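Local coordinates for glycosyl hydrolase (Bacteroides ovatus, PDB 3QC2), which belongs to the glycosyl hydrolases, is rich in beta strands with very little helix, and probably adopts the five-bladed beta-propeller fold of its clan, at residues E208-A213 / F236-G241; D244-E249 / N266-S271. One frame throughout, in Å; residues are numbered along the deposited sequence.

Contact 1 (E208-A213 / F236-G241); sequences EEHVFA and FSPRDG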
loop_
_atom_site.group_PDB
_atom_site.type_symbol
_atom_site.label_atom_id
_atom_site.label_comp_id
_atom_site.label_asym_id
_atom_site.label_seq_id
_atom_site.Cartn_x
_atom_site.Cartn_y
_atom_site.Cartn_z
ATOM N N GLU A 208 9.743 4.854 -1.768
ATOM C CA GLU A 208 9.161 5.066 -3.091
ATOM C C GLU A 208 10.236 4.996 -4.169
ATOM O O GLU A 208 10.110 4.231 -5.131
ATOM C CB GLU A 208 8.489 6.447 -3.149
ATOM C CG GLU A 208 7.819 6.771 -4.501
ATOM C CD GLU A 208 7.228 8.190 -4.567
ATOM O OE1 GLU A 208 7.851 9.143 -4.015
ATOM O OE2 GLU A 208 6.158 8.347 -5.192
ATOM N N GLU A 209 11.286 5.816 -4.009
ATOM C CA GLU A 209 12.403 5.893 -4.987
ATOM C C GLU A 209 13.381 4.736 -4.844
ATOM O O GLU A 209 14.103 4.415 -5.784
ATOM C CB GLU A 209 13.156 7.210 -4.837
ATOM C CG GLU A 209 12.280 8.435 -5.014
ATOM C CD GLU A 209 13.038 9.747 -4.905
ATOM O OE1 GLU A 209 14.276 9.723 -4.722
ATOM O OE2 GLU A 209 12.381 10.817 -5.011
ATOM N N HIS A 210 13.440 4.149 -3.649
ATOM C CA HIS A 210 14.295 2.973 -3.377
ATOM C C HIS A 210 13.644 2.190 -2.292
ATOM O O HIS A 210 12.819 2.723 -1.558
ATOM C CB HIS A 210 15.685 3.377 -2.895
ATOM C CG HIS A 210 16.398 4.308 -3.806
ATOM N ND1 HIS A 210 17.139 3.873 -4.888
ATOM C CD2 HIS A 210 16.505 5.656 -3.792
ATOM C CE1 HIS A 210 17.657 4.917 -5.509
ATOM N NE2 HIS A 210 17.290 6.012 -4.863
ATOM N N VAL A 211 13.986 0.915 -2.183
ATOM C CA VAL A 211 13.469 0.115 -1.111
ATOM C C VAL A 211 14.472 0.207 0.017
ATOM O O VAL A 211 15.629 -0.201 -0.125
ATOM C CB VAL A 211 13.235 -1.324 -1.513
ATOM C CG1 VAL A 211 12.752 -2.160 -0.280
ATOM C CG2 VAL A 211 12.212 -1.388 -2.647
ATOM N N PHE A 212 14.036 0.804 1.115
ATOM C CA PHE A 212 14.829 0.952 2.310
ATOM C C PHE A 212 14.264 -0.012 3.366
ATOM O O PHE A 212 13.380 -0.811 3.075
ATOM C CB PHE A 212 14.722 2.391 2.852
ATOM C CG PHE A 212 15.175 3.467 1.884
ATOM C CD1 PHE A 212 16.544 3.750 1.714
ATOM C CD2 PHE A 212 14.240 4.236 1.190
ATOM C CE1 PHE A 212 16.970 4.774 0.831
ATOM C CE2 PHE A 212 14.654 5.270 0.302
ATOM C CZ PHE A 212 16.012 5.538 0.126
ATOM N N ALA A 213 14.779 0.065 4.584
ATOM C CA ALA A 213 14.264 -0.751 5.681
ATOM C C ALA A 213 14.382 -0.006 6.995
ATOM O O ALA A 213 15.082 1.021 7.089
ATOM C CB ALA A 213 14.980 -2.073 5.752
ATOM N N PHE A 236 17.343 -2.304 -2.646
ATOM C CA PHE A 236 17.389 -2.388 -4.121
ATOM C C PHE A 236 16.765 -1.125 -4.718
ATOM O O PHE A 236 16.102 -0.348 -4.007
ATOM C CB PHE A 236 16.812 -3.701 -4.704
ATOM C CG PHE A 236 15.323 -3.802 -4.676
ATOM C CD1 PHE A 236 14.562 -3.375 -5.774
ATOM C CD2 PHE A 236 14.666 -4.376 -3.580
ATOM C CE1 PHE A 236 13.179 -3.486 -5.769
ATOM C CE2 PHE A 236 13.280 -4.495 -3.564
ATOM C CZ PHE A 236 12.530 -4.051 -4.663
ATOM N N SER A 237 16.991 -0.919 -6.007
ATOM C CA SER A 237 16.572 0.301 -6.668
ATOM C C SER A 237 15.968 0.076 -8.048
ATOM O O SER A 237 16.029 -1.035 -8.592
ATOM C CB SER A 237 17.807 1.211 -6.817
ATOM O OG SER A 237 18.336 1.591 -5.558
ATOM N N PRO A 238 15.352 1.131 -8.616
ATOM C CA PRO A 238 14.874 1.060 -9.968
ATOM C C PRO A 238 16.035 0.692 -10.909
ATOM O O PRO A 238 17.186 1.062 -10.635
ATOM C CB PRO A 238 14.394 2.491 -10.243
ATOM C CG PRO A 238 13.971 2.988 -8.951
ATOM C CD PRO A 238 14.862 2.348 -7.931
ATOM N N ARG A 239 15.725 0.006 -12.002
ATOM C CA ARG A 239 16.739 -0.479 -12.956
ATOM C C ARG A 239 16.376 -0.124 -14.397
ATOM O O ARG A 239 15.220 -0.176 -14.766
ATOM C CB ARG A 239 16.865 -1.996 -12.835
ATOM C CG ARG A 239 15.511 -2.702 -12.844
ATOM C CD ARG A 239 15.580 -4.191 -12.816
ATOM N NE ARG A 239 14.218 -4.714 -12.674
ATOM C CZ ARG A 239 13.879 -5.993 -12.639
ATOM N NH1 ARG A 239 14.798 -6.956 -12.760
ATOM N NH2 ARG A 239 12.595 -6.313 -12.506
ATOM N N ASP A 240 17.380 0.221 -15.198
ATOM C CA ASP A 240 17.175 0.557 -16.598
ATOM C C ASP A 240 16.580 -0.625 -17.397
ATOM O O ASP A 240 16.917 -1.771 -17.158
ATOM C CB ASP A 240 18.515 0.941 -17.274
ATOM C CG ASP A 240 19.139 2.235 -16.716
ATOM O OD1 ASP A 240 18.492 2.950 -15.921
ATOM O OD2 ASP A 240 20.308 2.531 -17.095
ATOM N N GLY A 241 15.709 -0.316 -18.346
ATOM C CA GLY A 241 15.148 -1.318 -19.265
ATOM C C GLY A 241 14.068 -2.240 -18.749
ATOM O O GLY A 241 13.701 -3.187 -19.430
#
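V211 and F236 meet where the loop leading into strand 212-216 runs beside the loop that precedes strand 247-257, within a fold of four-stranded blades consistent with a beta-propeller. The V211 side chain carries the apolar half. Its CB lies 3.8 Å from F236 CE2. CG1 reaches the same carbon only at van der Waals range. CG2 does most of the touching: it sits over one face of the F236 ring, offset toward the rim, 3.7 Å from the ring centroid in a CH-pi contact. With CG1 anti to the backbone N (chi1 177°), CG2 falls beside that N and faces the ring. F236 also meets Y265 edge-to-face and the F298 ring with planes at about 40°. A bound triethylene glycol lies near the F236 side chain.

Backbone and polar contacts flank this pair. V211 N donates to F236 O at 3.1 Å, with an N-H...O angle of 171°. The ring of H210 turns one edge to S237 OG, with F236 O also near the ring plane. P238 packs CD against E209 O at 3.1 Å. The hydrogen bond between H210 ND1 and S237 OG is short, 2.7 Å, and either may be the donor.

Contact 2 (D244-E249 / N266-S271); sequences DSHLTE and NGKNHS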
loop_
_atom_site.group_PDB
_atom_site.type_symbol
_atom_site.label_atom_id
_atom_site.label_comp_id
_atom_site.label_asym_id
_atom_site.label_seq_id
_atom_site.Cartn_x
_atom_site.Cartn_y
_atom_site.Cartn_z
ATOM N N ASP A 244 10.120 -1.485 -13.613
ATOM C CA ASP A 244 10.407 -0.767 -12.367
ATOM C C ASP A 244 11.699 0.001 -12.536
ATOM O O ASP A 244 12.700 -0.273 -11.875
ATOM C CB ASP A 244 10.427 -1.718 -11.144
ATOM C CG ASP A 244 11.423 -2.886 -11.286
ATOM O OD1 ASP A 244 11.764 -3.291 -12.452
ATOM O OD2 ASP A 244 11.837 -3.412 -10.210
ATOM N N SER A 245 11.637 0.996 -13.428
ATOM C CA SER A 245 12.796 1.804 -13.841
ATOM C C SER A 245 12.861 3.222 -13.285
ATOM O O SER A 245 13.911 3.856 -13.363
ATOM C CB SER A 245 12.835 1.877 -15.364
ATOM O OG SER A 245 11.562 2.195 -15.885
ATOM N N HIS A 246 11.745 3.725 -12.769
ATOM C CA HIS A 246 11.711 5.052 -12.169
ATOM C C HIS A 246 11.489 4.966 -10.660
ATOM O O HIS A 246 12.114 5.694 -9.903
ATOM C CB HIS A 246 10.646 5.923 -12.829
ATOM C CG HIS A 246 10.614 7.326 -12.305
ATOM N ND1 HIS A 246 11.718 8.150 -12.319
ATOM C CD2 HIS A 246 9.606 8.059 -11.772
ATOM C CE1 HIS A 246 11.396 9.323 -11.803
ATOM N NE2 HIS A 246 10.118 9.294 -11.465
ATOM N N LEU A 247 10.601 4.066 -10.236
ATOM C CA LEU A 247 10.294 3.880 -8.826
ATOM C C LEU A 247 10.125 2.421 -8.464
ATOM O O LEU A 247 9.665 1.631 -9.263
ATOM C CB LEU A 247 8.995 4.596 -8.485
ATOM C CG LEU A 247 8.904 6.098 -8.708
ATOM C CD1 LEU A 247 7.470 6.574 -8.375
ATOM C CD2 LEU A 247 9.940 6.861 -7.875
ATOM N N THR A 248 10.526 2.077 -7.249
ATOM C CA THR A 248 10.316 0.742 -6.681
ATOM C C THR A 248 9.641 1.030 -5.368
ATOM O O THR A 248 10.310 1.206 -4.340
ATOM C CB THR A 248 11.651 -0.048 -6.462
ATOM O OG1 THR A 248 12.582 0.755 -5.712
ATOM C CG2 THR A 248 12.281 -0.463 -7.814
ATOM N N GLU A 249 8.309 1.116 -5.396
ATOM C CA GLU A 249 7.540 1.511 -4.209
ATOM C C GLU A 249 6.836 0.351 -3.504
ATOM O O GLU A 249 6.081 -0.406 -4.118
ATOM C CB GLU A 249 6.542 2.596 -4.591
ATOM C CG GLU A 249 5.782 3.196 -3.424
ATOM C CD GLU A 249 5.116 4.511 -3.791
ATOM O OE1 GLU A 249 4.951 4.780 -5.017
ATOM O OE2 GLU A 249 4.766 5.289 -2.861
ATOM N N ASN A 266 5.323 -1.930 -6.161
ATOM C CA ASN A 266 4.854 -1.210 -7.338
ATOM C C ASN A 266 5.989 -0.578 -8.074
ATOM O O ASN A 266 6.760 0.171 -7.487
ATOM C CB ASN A 266 3.882 -0.126 -6.909
ATOM C CG ASN A 266 2.681 -0.683 -6.255
ATOM O OD1 ASN A 266 1.839 -1.303 -6.912
ATOM N ND2 ASN A 266 2.566 -0.475 -4.935
ATOM N N GLY A 267 6.086 -0.868 -9.371
ATOM C CA GLY A 267 7.123 -0.305 -10.212
ATOM C C GLY A 267 6.571 0.720 -11.184
ATOM O O GLY A 267 5.596 0.454 -11.873
ATOM N N LYS A 268 7.197 1.897 -11.231
ATOM C CA LYS A 268 6.800 2.952 -12.168
ATOM C C LYS A 268 7.772 2.940 -13.334
ATOM O O LYS A 268 8.981 2.927 -13.134
ATOM C CB LYS A 268 6.782 4.320 -11.491
ATOM C CG LYS A 268 6.209 5.450 -12.382
ATOM C CD LYS A 268 5.921 6.711 -11.574
ATOM C CE LYS A 268 5.361 7.846 -12.460
ATOM N NZ LYS A 268 4.942 9.056 -11.653
ATOM N N ASN A 269 7.246 2.940 -14.549
ATOM C CA ASN A 269 8.084 2.865 -15.759
ATOM C C ASN A 269 8.658 4.244 -16.161
ATOM O O ASN A 269 7.907 5.210 -16.337
ATOM C CB ASN A 269 7.261 2.276 -16.911
ATOM C CG ASN A 269 8.120 1.754 -18.058
ATOM O OD1 ASN A 269 9.288 1.414 -17.878
ATOM N ND2 ASN A 269 7.517 1.656 -19.248
ATOM N N HIS A 270 9.985 4.316 -16.301
ATOM C CA HIS A 270 10.670 5.554 -16.676
ATOM C C HIS A 270 10.507 5.771 -18.197
ATOM O O HIS A 270 10.662 4.837 -18.968
ATOM C CB HIS A 270 12.148 5.452 -16.311
ATOM C CG HIS A 270 12.841 6.765 -16.210
ATOM N ND1 HIS A 270 13.122 7.541 -17.304
ATOM C CD2 HIS A 270 13.342 7.429 -15.140
ATOM C CE1 HIS A 270 13.749 8.638 -16.919
ATOM N NE2 HIS A 270 13.894 8.597 -15.611
ATOM N N SER A 271 10.194 6.999 -18.618
ATOM C CA SER A 271 9.981 7.277 -20.062
ATOM C C SER A 271 11.281 7.313 -20.894
ATOM O O SER A 271 11.255 7.096 -22.115
ATOM C CB SER A 271 9.183 8.562 -20.249
ATOM O OG SER A 271 9.760 9.623 -19.534
HETATM O O HOH W 1 7.448 9.709 -9.796
#
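A classic beta bulge at the start of strand 247-257 sets two residues, H246 and L247, opposite the single K268. Two N-H groups turn to K268 O. H246 N makes the good bond, 2.9 Å to K268 O. S245 N adds a weak, bent one to the same oxygen. Within the bulge K268 N also donates to L247 O at 3.2 Å, from a position tilted out of the carbonyl plane. Past the bulge the antiparallel ladder is regular. E249 and N266 form a hydrogen-bonded pair with both backbone bonds made, and T248 with G267 is a non-hydrogen-bonded pair. G267 has no side chain, and D244 CB packs 3.7 Å from its CA.

The K268 chain is extended, with CG anti to the backbone N (chi1 -173°). It runs alongside L247 and H246, pointing the same way. Its CD lies 3.6 Å from L247 CD1 and also meets the edge of the H246 ring, in the ring plane. A water accepts from K268 NZ and, weakly, from H246 NE2, so it joins the two tips. H246 and H270 cross with their ring planes at 74°, and H270 CD2 comes 3.3 Å from H246 ND1.

The S245 hydroxyl closes the far end. H270 N donates to S245 OG at 2.7 Å, almost straight at 175°, and the same OG is hydrogen-bonded to Y242 O.

Strands 247-257 and 260-268 form a beta hairpin, and this contact lies at its open end. Strand 283-290 pairs with 260-268 on its other edge. Y283 of that strand touches L247, E249, N266 and K268, while F325 of strand 324-332 touches E249 and N266.

From the N terminus, contact 1 comes first. It closes a loop of 22 residues that holds most of strand 212-216 and strand 222-224. Contact 2 opens just after it ends and closes the hairpin of strands 247-257 and 260-268. The two are in series, neither nested nor crossed, with centres about 8 Å apart. The chain swings out to G241 and doubles back, bringing 244-249 beside R239 and P238. There R239 NE makes a salt bridge to D244 OD1 at 2.8 Å, and P238 packs on S245 and H246. T248 also touches V211, F236 and P238. Together the contacts tie the start of strand 212-216 and the loop between strands 222-224 and 247-257 to the hairpin, and both reach the same mixed sheet.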